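Long-range contacts in methylornithine synthase PylB (Methanosarcina barkeri, PDB 3T7V), which catalyses the radical-based isomerization of L-lysine to (3R)-3-methyl-D-ornithine, a step of pyrrolysine biosynthesis, using a [4Fe-4S] cluster and S-adenosylmethionine: residues Ala46-Arg51 against Arg289-Ala294; Ser222-Ser227 against Arg266-Lys271. All coordinates share one frame; numbering follows the deposited sequence.

Contact 1: residues Ala46-Arg51 against Arg289-Ala294; sequences AARKVR and RLNAGA
R51 and R48 of helix 37-55 reach for carbonyls at the C-terminal end of helix 278-291, where G293 closes the helix in a Schellman motif. CG of R51 is anti to its backbone N (chi1 -166°); CB lies 4.1 Å from G293 O and CG draws closer to the same oxygen. CD passes 3.8 Å from A294 O, and the chain bends at chi2 and chi3 before reaching its tip. NE is hydrogen-bonded just beyond the segments, and CZ lies 3.7 Å from L290 O. At the tip, NH1 grips two carbonyls, L290 O at 2.7 Å and A294 O at 2.9 Å, the latter in the guanidinium plane. L290 O also accepts from G293 N, which comes from the opposite face of its plane. NH2 gives a proton to a water that in turn donates to N291 OD1. Arginine suits a helix end, whose carbonyls would probably welcome positive charge. R48 repeats the theme: its NH1 meets N291 O on a lone pair at 2.9 Å, while NH2 pairs with E41. A47, small enough for close approach, sets CB 3.2 Å from A292 O. The positive phi of G293 calls for glycine, since a CB would jam against the preceding carbonyl and crowd A47 CB. A47 and R51 also touch helix 258-268, L290 packs on helix 324-334, and A294 rests on A276 of strand 275-277.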
# COMPACT_ATOMS: atom_id res chain seq x y z
N ALA A 46 3.97 21.22 -5.88
CA ALA A 46 3.49 20.84 -7.20
C ALA A 46 2.56 19.62 -7.14
O ALA A 46 1.52 19.53 -7.81
CB ALA A 46 4.69 20.57 -8.16
N ALA A 47 3.03 18.62 -6.39
CA ALA A 47 2.17 17.42 -6.26
C ALA A 47 0.85 17.74 -5.55
O ALA A 47 -0.18 17.17 -5.92
CB ALA A 47 2.96 16.35 -5.49
N ARG A 48 0.84 18.60 -4.54
CA ARG A 48 -0.46 18.94 -3.94
C ARG A 48 -1.36 19.69 -4.95
O ARG A 48 -2.57 19.49 -4.94
CB ARG A 48 -0.24 19.81 -2.71
CG ARG A 48 0.39 19.13 -1.52
CD ARG A 48 0.24 19.96 -0.23
NE ARG A 48 0.90 21.30 -0.33
CZ ARG A 48 2.15 21.54 -0.02
NH1 ARG A 48 2.98 20.55 0.37
NH2 ARG A 48 2.60 22.80 -0.14
N LYS A 49 -0.80 20.54 -5.82
CA LYS A 49 -1.64 21.18 -6.83
C LYS A 49 -2.36 20.17 -7.72
O LYS A 49 -3.55 20.26 -8.02
CB LYS A 49 -0.78 22.09 -7.71
CG LYS A 49 -1.61 23.00 -8.65
CD LYS A 49 -0.78 23.89 -9.57
CE LYS A 49 -0.06 24.98 -8.79
NZ LYS A 49 0.96 25.67 -9.65
N VAL A 50 -1.62 19.13 -8.12
CA VAL A 50 -2.16 18.10 -9.00
C VAL A 50 -3.21 17.32 -8.22
O VAL A 50 -4.33 17.12 -8.70
CB VAL A 50 -1.01 17.14 -9.51
CG1 VAL A 50 -1.61 16.04 -10.37
CG2 VAL A 50 -0.05 17.97 -10.35
N ARG A 51 -2.85 16.89 -7.00
CA ARG A 51 -3.82 16.11 -6.21
C ARG A 51 -5.10 16.91 -5.90
O ARG A 51 -6.20 16.38 -6.01
CB ARG A 51 -3.19 15.78 -4.89
CG ARG A 51 -3.89 14.71 -4.06
CD ARG A 51 -4.67 15.26 -2.93
NE ARG A 51 -4.23 16.49 -2.28
CZ ARG A 51 -3.37 16.58 -1.26
NH1 ARG A 51 -2.85 15.50 -0.73
NH2 ARG A 51 -3.06 17.75 -0.73
N ARG A 289 3.00 12.70 4.31
CA ARG A 289 2.72 11.92 3.03
C ARG A 289 1.55 12.52 2.30
O ARG A 289 1.60 12.66 1.05
CB ARG A 289 2.46 10.44 3.37
CG ARG A 289 3.76 9.72 3.79
CD ARG A 289 3.53 8.52 4.72
NE ARG A 289 4.83 7.83 4.87
CZ ARG A 289 5.84 8.23 5.67
NH1 ARG A 289 5.75 9.35 6.42
NH2 ARG A 289 6.99 7.54 5.67
N LEU A 290 0.47 12.90 2.99
CA LEU A 290 -0.60 13.67 2.32
C LEU A 290 -0.10 15.00 1.75
O LEU A 290 -0.46 15.36 0.58
CB LEU A 290 -1.79 13.98 3.27
CG LEU A 290 -2.51 12.68 3.75
CD1 LEU A 290 -3.40 13.05 4.95
CD2 LEU A 290 -3.36 12.07 2.59
N ASN A 291 0.79 15.70 2.48
CA ASN A 291 1.34 16.95 1.93
C ASN A 291 2.34 16.73 0.84
O ASN A 291 2.74 17.70 0.19
CB ASN A 291 1.94 17.76 3.07
CG ASN A 291 0.87 18.39 3.93
OD1 ASN A 291 -0.28 18.65 3.45
ND2 ASN A 291 1.20 18.68 5.18
N ALA A 292 2.73 15.50 0.56
CA ALA A 292 3.58 15.20 -0.63
C ALA A 292 2.70 14.71 -1.82
O ALA A 292 3.24 14.47 -2.91
CB ALA A 292 4.58 14.09 -0.29
N GLY A 293 1.38 14.61 -1.63
CA GLY A 293 0.49 14.25 -2.76
C GLY A 293 -0.32 12.98 -2.62
O GLY A 293 -1.03 12.62 -3.51
N ALA A 294 -0.23 12.32 -1.48
CA ALA A 294 -1.07 11.13 -1.30
C ALA A 294 -2.55 11.53 -1.13
O ALA A 294 -2.88 12.65 -0.76
CB ALA A 294 -0.62 10.34 -0.06
O HOH W 1 -2.33 17.66 1.99

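Contact 2: residues Ser222-Ser227 against Arg266-Lys271; sequences SLRGMS and RLMFPK
S227 and F269 mark the nearest approach of the backbones, CA to CA 8.1 Å, where the last turns of helix 216-228 pass the point at which helix 258-268 ends and F269 leaves helical angles. The F269 ring points its CZ end at the helix: CZ lies 3.6 Å from S227 CB, with CE2 almost as near to S227 CA. L223 O and the carbonyl carbon of M226 lie at the ring edge, near its plane, and the CB of M226 makes an apolar contact with CZ at 4.4 Å. The short side chain of S227 leaves room for the ring to come close to the backbone. An alanine in place of F269 would probably open a gap beside S227 and M226, since the ring supplies this segment's contacts with both. Helix 216-228 is the crossover of a beta-alpha-beta unit, joining the parallel neighbours 203-210 and 233-238 of the radical SAM TIM-barrel-like sheet, and helix 258-268 packs beside it. L223 and M226 also touch strand 203-210, as well as L265 of helix 258-268. M268 extends the apolar seam. Its SD touches L223 CB at 3.8 Å, and the bend at chi3 (65°) places CE 3.8 Å from both L223 O and R224 NH1. A thioether suits this place, being flexible and able to lie against aliphatic carbon and beside the R224 guanidinium. The R224 side chain crosses M268 at about a right angle, its NE salt-bridged to D25 and its NH2 bonded to L23 O. Within 266-271, R266 NH1 hydrogen-bonds P270 O at 2.9 Å, from above the carbonyl plane, tying the turn that follows F269 back to the helix.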
# COMPACT_ATOMS: atom_id res chain seq x y z
N SER A 222 11.87 1.23 -11.72
CA SER A 222 10.65 0.78 -11.01
C SER A 222 9.46 1.66 -11.26
O SER A 222 8.34 1.16 -11.44
CB SER A 222 10.92 0.69 -9.53
OG SER A 222 11.84 -0.37 -9.33
N LEU A 223 9.68 2.97 -11.33
CA LEU A 223 8.56 3.87 -11.68
C LEU A 223 8.02 3.60 -13.11
O LEU A 223 6.79 3.54 -13.33
CB LEU A 223 8.97 5.37 -11.59
CG LEU A 223 9.28 5.77 -10.11
CD1 LEU A 223 10.03 7.13 -10.10
CD2 LEU A 223 7.99 5.96 -9.29
N ARG A 224 8.93 3.42 -14.08
CA ARG A 224 8.52 3.14 -15.42
C ARG A 224 7.86 1.75 -15.47
O ARG A 224 6.86 1.56 -16.19
CB ARG A 224 9.71 3.21 -16.39
CG ARG A 224 10.31 4.61 -16.53
CD ARG A 224 9.27 5.49 -17.17
NE ARG A 224 9.92 6.78 -17.46
CZ ARG A 224 9.24 7.93 -17.54
NH1 ARG A 224 7.94 7.93 -17.37
NH2 ARG A 224 9.90 9.07 -17.76
N GLY A 225 8.36 0.77 -14.70
CA GLY A 225 7.81 -0.63 -14.68
C GLY A 225 6.40 -0.59 -14.16
O GLY A 225 5.51 -1.28 -14.74
N MET A 226 6.18 0.19 -13.12
CA MET A 226 4.79 0.33 -12.54
C MET A 226 3.84 0.93 -13.52
O MET A 226 2.68 0.52 -13.52
CB MET A 226 4.70 1.16 -11.19
CG MET A 226 5.15 0.38 -9.96
SD MET A 226 4.49 1.03 -8.36
CE MET A 226 5.29 2.51 -8.84
N SER A 227 4.27 1.85 -14.35
CA SER A 227 3.38 2.56 -15.24
C SER A 227 2.95 1.65 -16.39
O SER A 227 1.84 1.80 -16.89
CB SER A 227 4.03 3.83 -15.77
OG SER A 227 5.07 3.49 -16.65
N ARG A 266 2.70 11.18 -7.83
CA ARG A 266 1.50 12.04 -8.12
C ARG A 266 1.67 12.78 -9.45
O ARG A 266 0.68 12.97 -10.19
CB ARG A 266 1.29 13.02 -6.99
CG ARG A 266 0.16 14.05 -7.17
CD ARG A 266 -1.17 13.38 -7.48
NE ARG A 266 -1.65 12.66 -6.31
CZ ARG A 266 -2.58 11.69 -6.36
NH1 ARG A 266 -3.14 11.31 -7.48
NH2 ARG A 266 -2.86 11.01 -5.24
N LEU A 267 2.92 13.12 -9.75
CA LEU A 267 3.12 13.86 -10.98
C LEU A 267 3.07 12.91 -12.19
O LEU A 267 2.80 13.34 -13.29
CB LEU A 267 4.46 14.63 -10.91
CG LEU A 267 4.52 15.74 -9.83
CD1 LEU A 267 5.91 16.39 -9.72
CD2 LEU A 267 3.52 16.83 -10.13
N MET A 268 3.43 11.64 -12.01
CA MET A 268 3.36 10.60 -13.03
C MET A 268 1.98 9.96 -13.21
O MET A 268 1.66 9.53 -14.30
CB MET A 268 4.33 9.44 -12.73
CG MET A 268 5.77 9.86 -12.87
SD MET A 268 6.79 8.35 -12.58
CE MET A 268 6.33 7.28 -14.00
N PHE A 269 1.22 9.79 -12.11
CA PHE A 269 -0.07 9.16 -12.11
C PHE A 269 -1.09 10.12 -11.47
O PHE A 269 -1.63 9.90 -10.35
CB PHE A 269 -0.01 7.90 -11.22
CG PHE A 269 1.00 6.89 -11.67
CD1 PHE A 269 2.29 6.83 -11.16
CD2 PHE A 269 0.59 5.85 -12.57
CE1 PHE A 269 3.24 5.86 -11.61
CE2 PHE A 269 1.52 4.91 -13.01
CZ PHE A 269 2.84 4.89 -12.53
N PRO A 270 -1.36 11.25 -12.11
CA PRO A 270 -2.05 12.33 -11.48
C PRO A 270 -3.48 11.96 -10.99
O PRO A 270 -3.93 12.52 -9.99
CB PRO A 270 -2.07 13.45 -12.53
CG PRO A 270 -1.76 12.72 -13.79
CD PRO A 270 -0.85 11.60 -13.44
N LYS A 271 -4.12 11.02 -11.68
CA LYS A 271 -5.52 10.69 -11.39
C LYS A 271 -5.65 9.47 -10.50
O LYS A 271 -6.79 9.01 -10.29
CB LYS A 271 -6.24 10.41 -12.71
CG LYS A 271 -6.34 11.67 -13.59
CD LYS A 271 -6.97 11.39 -14.97
CE LYS A 271 -6.90 12.59 -15.90
NZ LYS A 271 -7.81 12.45 -17.08

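Both contacts bring the side of one helix against the C-terminal end of another, but they differ in chemistry. Contact 1 is buried and polar, with arginine tips bonded to main-chain carbonyls; contact 2 is only partly buried and rests on apolar and thioether packing, the polar end of R224 being engaged by D25 and L23. Helix 258-268 links them: it supplies one side of contact 2 and packs against helix 37-55 of contact 1. Their centres lie about 14 Å apart, yet they touch directly. R266 NE probably hydrogen-bonds G293 O (2.9 Å), while V50 packs on P270 and L267, joining helix 37-55 to the C-terminal end of helix 258-268 and the turn after it.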